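Local structure of prolyl-tRNA synthetase (Naegleria fowleri, 6NAB) at residues L69-V74 with P139-Q144; V203-K208 with T221-F226. The protein probably attaches proline to its cognate tRNA through a prolyl-adenylate intermediate, as a dimeric class II aminoacyl-tRNA synthetase. All coordinates share one frame; numbering follows the deposited sequence. Where two conformers were deposited one is given.

Contact 1. Residues L69-V74 with P139-Q144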
loop_
_atom_site.group_PDB
_atom_site.type_symbol
_atom_site.label_atom_id
_atom_site.label_comp_id
_atom_site.label_asym_id
_atom_site.label_seq_id
_atom_site.Cartn_x
_atom_site.Cartn_y
_atom_site.Cartn_z
ATOM N N LEU B 69 -11.169 -12.609 -10.733
ATOM C CA LEU B 69 -12.256 -11.970 -11.451
ATOM C C LEU B 69 -11.766 -11.054 -12.563
ATOM O O LEU B 69 -12.590 -10.439 -13.240
ATOM C CB LEU B 69 -13.131 -11.164 -10.478
ATOM C CG LEU B 69 -13.730 -11.866 -9.248
ATOM C CD1 LEU B 69 -14.438 -10.856 -8.329
ATOM C CD2 LEU B 69 -14.681 -12.971 -9.648
ATOM N N GLY B 70 -10.453 -10.921 -12.755
ATOM C CA GLY B 70 -9.950 -10.023 -13.777
ATOM C C GLY B 70 -9.763 -8.584 -13.345
ATOM O O GLY B 70 -9.520 -7.723 -14.200
ATOM N N VAL B 71 -9.880 -8.286 -12.060
ATOM C CA VAL B 71 -9.647 -6.928 -11.576
ATOM C C VAL B 71 -8.142 -6.665 -11.570
ATOM O O VAL B 71 -7.367 -7.553 -11.222
ATOM C CB VAL B 71 -10.246 -6.758 -10.165
ATOM C CG1 VAL B 71 -10.057 -5.333 -9.684
ATOM C CG2 VAL B 71 -11.736 -7.155 -10.139
ATOM N N GLN B 72 -7.710 -5.448 -11.936
ATOM C CA GLN B 72 -6.289 -5.087 -11.911
ATOM C C GLN B 72 -6.020 -3.913 -10.970
ATOM O O GLN B 72 -6.818 -2.980 -10.888
ATOM C CB GLN B 72 -5.751 -4.727 -13.300
ATOM C CG GLN B 72 -5.897 -5.818 -14.372
ATOM C CD GLN B 72 -5.105 -5.476 -15.642
ATOM O OE1 GLN B 72 -4.006 -6.000 -15.851
ATOM N NE2 GLN B 72 -5.636 -4.585 -16.460
ATOM N N ASN B 73 -4.876 -3.938 -10.279
ATOM C CA ASN B 73 -4.527 -2.853 -9.368
ATOM C C ASN B 73 -3.901 -1.670 -10.103
ATOM O O ASN B 73 -3.145 -1.841 -11.064
ATOM C CB ASN B 73 -3.564 -3.349 -8.287
ATOM C CG ASN B 73 -4.230 -4.295 -7.312
ATOM O OD1 ASN B 73 -5.456 -4.347 -7.227
ATOM N ND2 ASN B 73 -3.426 -5.067 -6.590
ATOM N N VAL B 74 -4.210 -0.466 -9.623
ATOM C CA VAL B 74 -3.719 0.797 -10.181
ATOM C C VAL B 74 -3.379 1.729 -9.023
ATOM O O VAL B 74 -3.550 1.384 -7.848
ATOM C CB VAL B 74 -4.757 1.470 -11.106
ATOM C CG1 VAL B 74 -5.056 0.595 -12.294
ATOM C CG2 VAL B 74 -6.076 1.780 -10.317
ATOM N N PRO B 139 -15.567 -5.642 -20.027
ATOM C CA PRO B 139 -15.556 -4.810 -18.817
ATOM C C PRO B 139 -14.197 -4.218 -18.450
ATOM O O PRO B 139 -13.143 -4.778 -18.770
ATOM C CB PRO B 139 -16.013 -5.781 -17.729
ATOM C CG PRO B 139 -15.609 -7.109 -18.225
ATOM C CD PRO B 139 -15.755 -7.067 -19.713
ATOM N N LEU B 140 -14.224 -3.070 -17.791
ATOM C CA LEU B 140 -13.021 -2.473 -17.221
ATOM C C LEU B 140 -13.131 -2.548 -15.704
ATOM O O LEU B 140 -14.088 -2.024 -15.126
ATOM C CB LEU B 140 -12.844 -1.031 -17.693
ATOM C CG LEU B 140 -11.695 -0.287 -17.016
ATOM C CD1 LEU B 140 -10.395 -1.008 -17.349
ATOM C CD2 LEU B 140 -11.652 1.153 -17.482
ATOM N N LYS B 141 -12.177 -3.223 -15.062
ATOM C CA LYS B 141 -12.269 -3.506 -13.626
ATOM C C LYS B 141 -10.950 -3.156 -12.958
ATOM O O LYS B 141 -9.945 -3.852 -13.151
ATOM C CB LYS B 141 -12.635 -4.970 -13.365
ATOM C CG LYS B 141 -13.856 -5.447 -14.148
ATOM C CD LYS B 141 -14.445 -6.686 -13.515
ATOM C CE LYS B 141 -14.247 -7.887 -14.386
ATOM N NZ LYS B 141 -15.099 -9.030 -13.956
ATOM N N LEU B 142 -10.950 -2.085 -12.172
ATOM C CA LEU B 142 -9.733 -1.583 -11.556
ATOM C C LEU B 142 -9.944 -1.463 -10.063
ATOM O O LEU B 142 -11.063 -1.233 -9.606
ATOM C CB LEU B 142 -9.315 -0.223 -12.133
ATOM C CG LEU B 142 -9.118 -0.254 -13.655
ATOM C CD1 LEU B 142 -8.736 1.115 -14.206
ATOM C CD2 LEU B 142 -8.086 -1.309 -14.075
ATOM N N ASN B 143 -8.843 -1.597 -9.315
ATOM C CA ASN B 143 -8.836 -1.558 -7.858
ATOM C C ASN B 143 -7.604 -0.799 -7.385
ATOM O O ASN B 143 -6.549 -0.863 -8.024
ATOM C CB ASN B 143 -8.807 -2.979 -7.267
ATOM C CG ASN B 143 -8.678 -2.988 -5.749
ATOM O OD1 ASN B 143 -9.640 -2.674 -5.030
ATOM N ND2 ASN B 143 -7.498 -3.404 -5.248
ATOM N N GLN B 144 -7.719 -0.116 -6.239
ATOM C CA GLN B 144 -6.526 0.455 -5.620
ATOM C C GLN B 144 -6.598 0.365 -4.103
ATOM O O GLN B 144 -7.677 0.513 -3.508
ATOM C CB GLN B 144 -6.293 1.911 -6.058
ATOM C CG GLN B 144 -7.438 2.888 -5.789
ATOM C CD GLN B 144 -7.092 4.293 -6.277
ATOM O OE1 GLN B 144 -6.211 4.450 -7.107
ATOM N NE2 GLN B 144 -7.786 5.317 -5.756
HETATM O O HOH W 1 -11.446 -6.993 -16.731
#

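Contact 2. Residues V203-K208 with T221-F226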
loop_
_atom_site.group_PDB
_atom_site.type_symbol
_atom_site.label_atom_id
_atom_site.label_comp_id
_atom_site.label_asym_id
_atom_site.label_seq_id
_atom_site.Cartn_x
_atom_site.Cartn_y
_atom_site.Cartn_z
ATOM N N VAL B 203 -21.905 -11.943 9.317
ATOM C CA VAL B 203 -22.457 -10.781 8.628
ATOM C C VAL B 203 -23.899 -11.056 8.225
ATOM O O VAL B 203 -24.345 -12.203 8.146
ATOM C CB VAL B 203 -21.640 -10.377 7.364
ATOM C CG1 VAL B 203 -20.168 -10.231 7.678
ATOM C CG2 VAL B 203 -21.858 -11.383 6.251
ATOM N N ILE B 204 -24.626 -9.972 7.962
ATOM C CA ILE B 204 -25.942 -10.030 7.336
ATOM C C ILE B 204 -25.881 -9.187 6.072
ATOM O O ILE B 204 -25.524 -8.001 6.126
ATOM C CB ILE B 204 -27.052 -9.532 8.272
ATOM C CG1 ILE B 204 -27.081 -10.392 9.531
ATOM C CG2 ILE B 204 -28.399 -9.593 7.557
ATOM C CD1 ILE B 204 -28.077 -9.921 10.556
ATOM N N LYS B 205 -26.174 -9.807 4.934
ATOM C CA LYS B 205 -26.193 -9.097 3.660
ATOM C C LYS B 205 -27.540 -8.421 3.470
ATOM O O LYS B 205 -28.579 -8.995 3.779
ATOM C CB LYS B 205 -25.956 -10.054 2.492
ATOM C CG LYS B 205 -24.561 -10.687 2.412
ATOM C CD LYS B 205 -24.579 -11.670 1.250
ATOM C CE LYS B 205 -23.258 -12.386 1.074
ATOM N NZ LYS B 205 -23.366 -13.316 -0.090
ATOM N N GLY B 206 -27.516 -7.208 2.944
ATOM C CA GLY B 206 -28.767 -6.531 2.677
ATOM C C GLY B 206 -28.536 -5.347 1.768
ATOM O O GLY B 206 -27.411 -5.046 1.373
ATOM N N THR B 207 -29.632 -4.695 1.416
ATOM C CA THR B 207 -29.570 -3.463 0.650
ATOM C C THR B 207 -29.873 -2.291 1.571
ATOM O O THR B 207 -30.729 -2.385 2.462
ATOM C CB THR B 207 -30.555 -3.472 -0.528
ATOM O OG1 THR B 207 -31.882 -3.681 -0.040
ATOM C CG2 THR B 207 -30.197 -4.560 -1.529
ATOM N N LYS B 208 -29.155 -1.189 1.365
ATOM C CA LYS B 208 -29.465 0.031 2.100
ATOM C C LYS B 208 -30.770 0.643 1.587
ATOM O O LYS B 208 -31.116 0.531 0.404
ATOM C CB LYS B 208 -28.336 1.054 1.969
ATOM C CG LYS B 208 -27.025 0.643 2.620
ATOM C CD LYS B 208 -27.172 0.569 4.133
ATOM C CE LYS B 208 -25.834 0.652 4.847
ATOM N NZ LYS B 208 -26.013 0.479 6.331
ATOM N N THR B 221 -25.480 -2.167 -1.579
ATOM C CA THR B 221 -25.551 -3.375 -0.761
ATOM C C THR B 221 -24.481 -3.315 0.316
ATOM O O THR B 221 -23.455 -2.655 0.160
ATOM C CB THR B 221 -25.365 -4.650 -1.591
ATOM O OG1 THR B 221 -24.012 -4.723 -2.073
ATOM C CG2 THR B 221 -26.343 -4.661 -2.780
ATOM N N THR B 222 -24.709 -4.051 1.406
ATOM C CA THR B 222 -23.861 -3.925 2.585
ATOM C C THR B 222 -23.739 -5.272 3.286
ATOM O O THR B 222 -24.633 -6.111 3.191
ATOM C CB THR B 222 -24.462 -2.885 3.552
ATOM O OG1 THR B 222 -23.659 -2.780 4.724
ATOM C CG2 THR B 222 -25.905 -3.278 3.957
ATOM N N VAL B 223 -22.621 -5.476 3.987
ATOM C CA VAL B 223 -22.514 -6.537 4.989
ATOM C C VAL B 223 -22.605 -5.864 6.353
ATOM O O VAL B 223 -21.726 -5.086 6.724
ATOM C CB VAL B 223 -21.223 -7.358 4.850
ATOM C CG1 VAL B 223 -21.370 -8.407 3.751
ATOM C CG2 VAL B 223 -20.028 -6.463 4.583
ATOM N N GLU B 224 -23.683 -6.127 7.082
ATOM C CA GLU B 224 -23.867 -5.544 8.403
ATOM C C GLU B 224 -23.282 -6.473 9.456
ATOM O O GLU B 224 -23.384 -7.698 9.346
ATOM C CB GLU B 224 -25.345 -5.294 8.683
ATOM C CG GLU B 224 -25.991 -4.255 7.746
ATOM C CD GLU B 224 -25.512 -2.822 8.007
ATOM O OE1 GLU B 224 -25.579 -2.364 9.162
ATOM O OE2 GLU B 224 -25.038 -2.158 7.059
ATOM N N THR B 225 -22.659 -5.885 10.471
ATOM C CA THR B 225 -22.090 -6.637 11.581
ATOM C C THR B 225 -22.685 -6.111 12.883
ATOM O O THR B 225 -23.305 -5.045 12.914
ATOM C CB THR B 225 -20.558 -6.523 11.611
ATOM O OG1 THR B 225 -20.191 -5.157 11.816
ATOM C CG2 THR B 225 -19.951 -6.990 10.268
ATOM N N PHE B 226 -22.483 -6.860 13.971
ATOM C CA PHE B 226 -23.193 -6.613 15.222
ATOM C C PHE B 226 -22.220 -6.573 16.387
ATOM O O PHE B 226 -21.426 -7.503 16.577
ATOM C CB PHE B 226 -24.240 -7.689 15.477
ATOM C CG PHE B 226 -25.046 -7.473 16.724
ATOM C CD1 PHE B 226 -25.892 -6.372 16.836
ATOM C CD2 PHE B 226 -24.999 -8.389 17.766
ATOM C CE1 PHE B 226 -26.673 -6.174 17.992
ATOM C CE2 PHE B 226 -25.772 -8.204 18.908
ATOM C CZ PHE B 226 -26.618 -7.088 19.016
#

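Contact 1. Residues L69-V74 with P139-Q144
Asn73 and Asn143 lie side by side and point the same way, their amide planes turned 48° apart. Asn143 ND2 gives a straight hydrogen bond of 3.0 Å to Asn73 OD1; OD1 lies in the plane of the Asn143 amide, whereas the donor sits above the Asn73 carbonyl plane. The other ends of the pair fix both amides: Asn143 OD1 takes a bond from Gln168, and Asn73 ND2 bonds Asp63 of its own chain and Glu56 of the second subunit. Next to them Val71 turns CG1 against Asn143, with CG1 3.6 Å from Asn143 CB. This branch stands opposite the backbone N (chi1 -178°), while CG2 meets Lys141 CB, the two side chains crossing at about a right angle. The backbones that carry them form a short parallel ladder, Gln72 N to Lys141 O, Asn143 N to Gln72 O and Val74 N to Asn143 O, which adds strand 72-73 to strand 140-149 of the class II core, at the dimer interface. On the face of Gln72 and Leu142, Val74 CG1 packs 4.0 Å from Leu142 CD2, and Pro49 of the second subunit touches Gln72 and Leu142. At the other end Lys141, bent at chi3, brings NZ to 3.0 Å from Leu69 O, in the carbonyl plane, just where Gly70 ends helix 49-68 in a Schellman motif.

Contact 2. Residues V203-K208 with T221-F226
Ile204 and Glu224 form a hydrogen-bonded antiparallel pair, and so do Gly206 and Thr222. Four backbone bonds result: Ile204 N to Glu224 O, Glu224 N to Ile204 O at 2.8 Å, Gly206 N to Thr222 O, and Thr222 N to Gly206 O. Lys205 with Val223 and Thr207 with Thr221 are the non-hydrogen-bonded pairs; the two strands, 204-207 and 219-227, are consecutive in the chain and form a beta hairpin in the class II catalytic core. CA-H...O contacts fill in between the bonds, such as Lys205 CA to Thr222 O.

Apolar packing lies on the face of Lys205, Val223 and Thr221. Val203 crosses Val223 obliquely and sets CG2 3.9 Å from Val223 CG1; Lys205 runs alongside Val223, its CG 4.1 Å from the same methyl, before its extended chain carries NZ away to a salt bridge with Glu189. Further along, Thr207 CG2 meets Thr221 CG2 at 4.1 Å. Helix 177-198 packs on this side, touching Val203 and Thr221.

Charge and polarity gather on the other face, around Glu224. Both Glu224 and Lys208 bend at chi2 (-71° and -66°), and this allows a salt bridge, Lys208 NZ 2.9 Å from Glu224 OE2 and above the carboxylate plane. Thr222 OG1, opposite its own backbone N, donates to the same oxygen at 2.8 Å from the anti side. The aliphatic part of Lys208 passes across Thr222, with CE 4.0 Å from Thr222 CB, and NZ also bonds Leu476 O of strand 474-479. The side chain of Lys208 lies about 7 Å from bound AMP. A lysine and a hydroxyl meeting one oxygen probably stabilise negative charge on this buried carboxylate, and the pairing probably offsets much of the lysine charge.

Overall arrangement
From the N terminus, the chain leaves helix 49-68, lays down strand 72-73, and returns 65 residues later along strand 140-149 to close contact 1. After strand 164-174 and helix 177-198, contact 2 closes the much shorter loop of the hairpin 204-207/219-227. The two loops therefore follow in series, neither enclosing nor crossing the other; the centres of the contacts are 24 Å apart and their nearest atoms about 12 Å. Strands 164-174, 261-272 and 232-243 link them by successive antiparallel pairings. Contact 1 ties the end of helix 49-68 and strand 72-73 to the core, on a side that the second subunit meets, whereas contact 2 builds a hairpin whose strand 204-207 also pairs with strand 474-479.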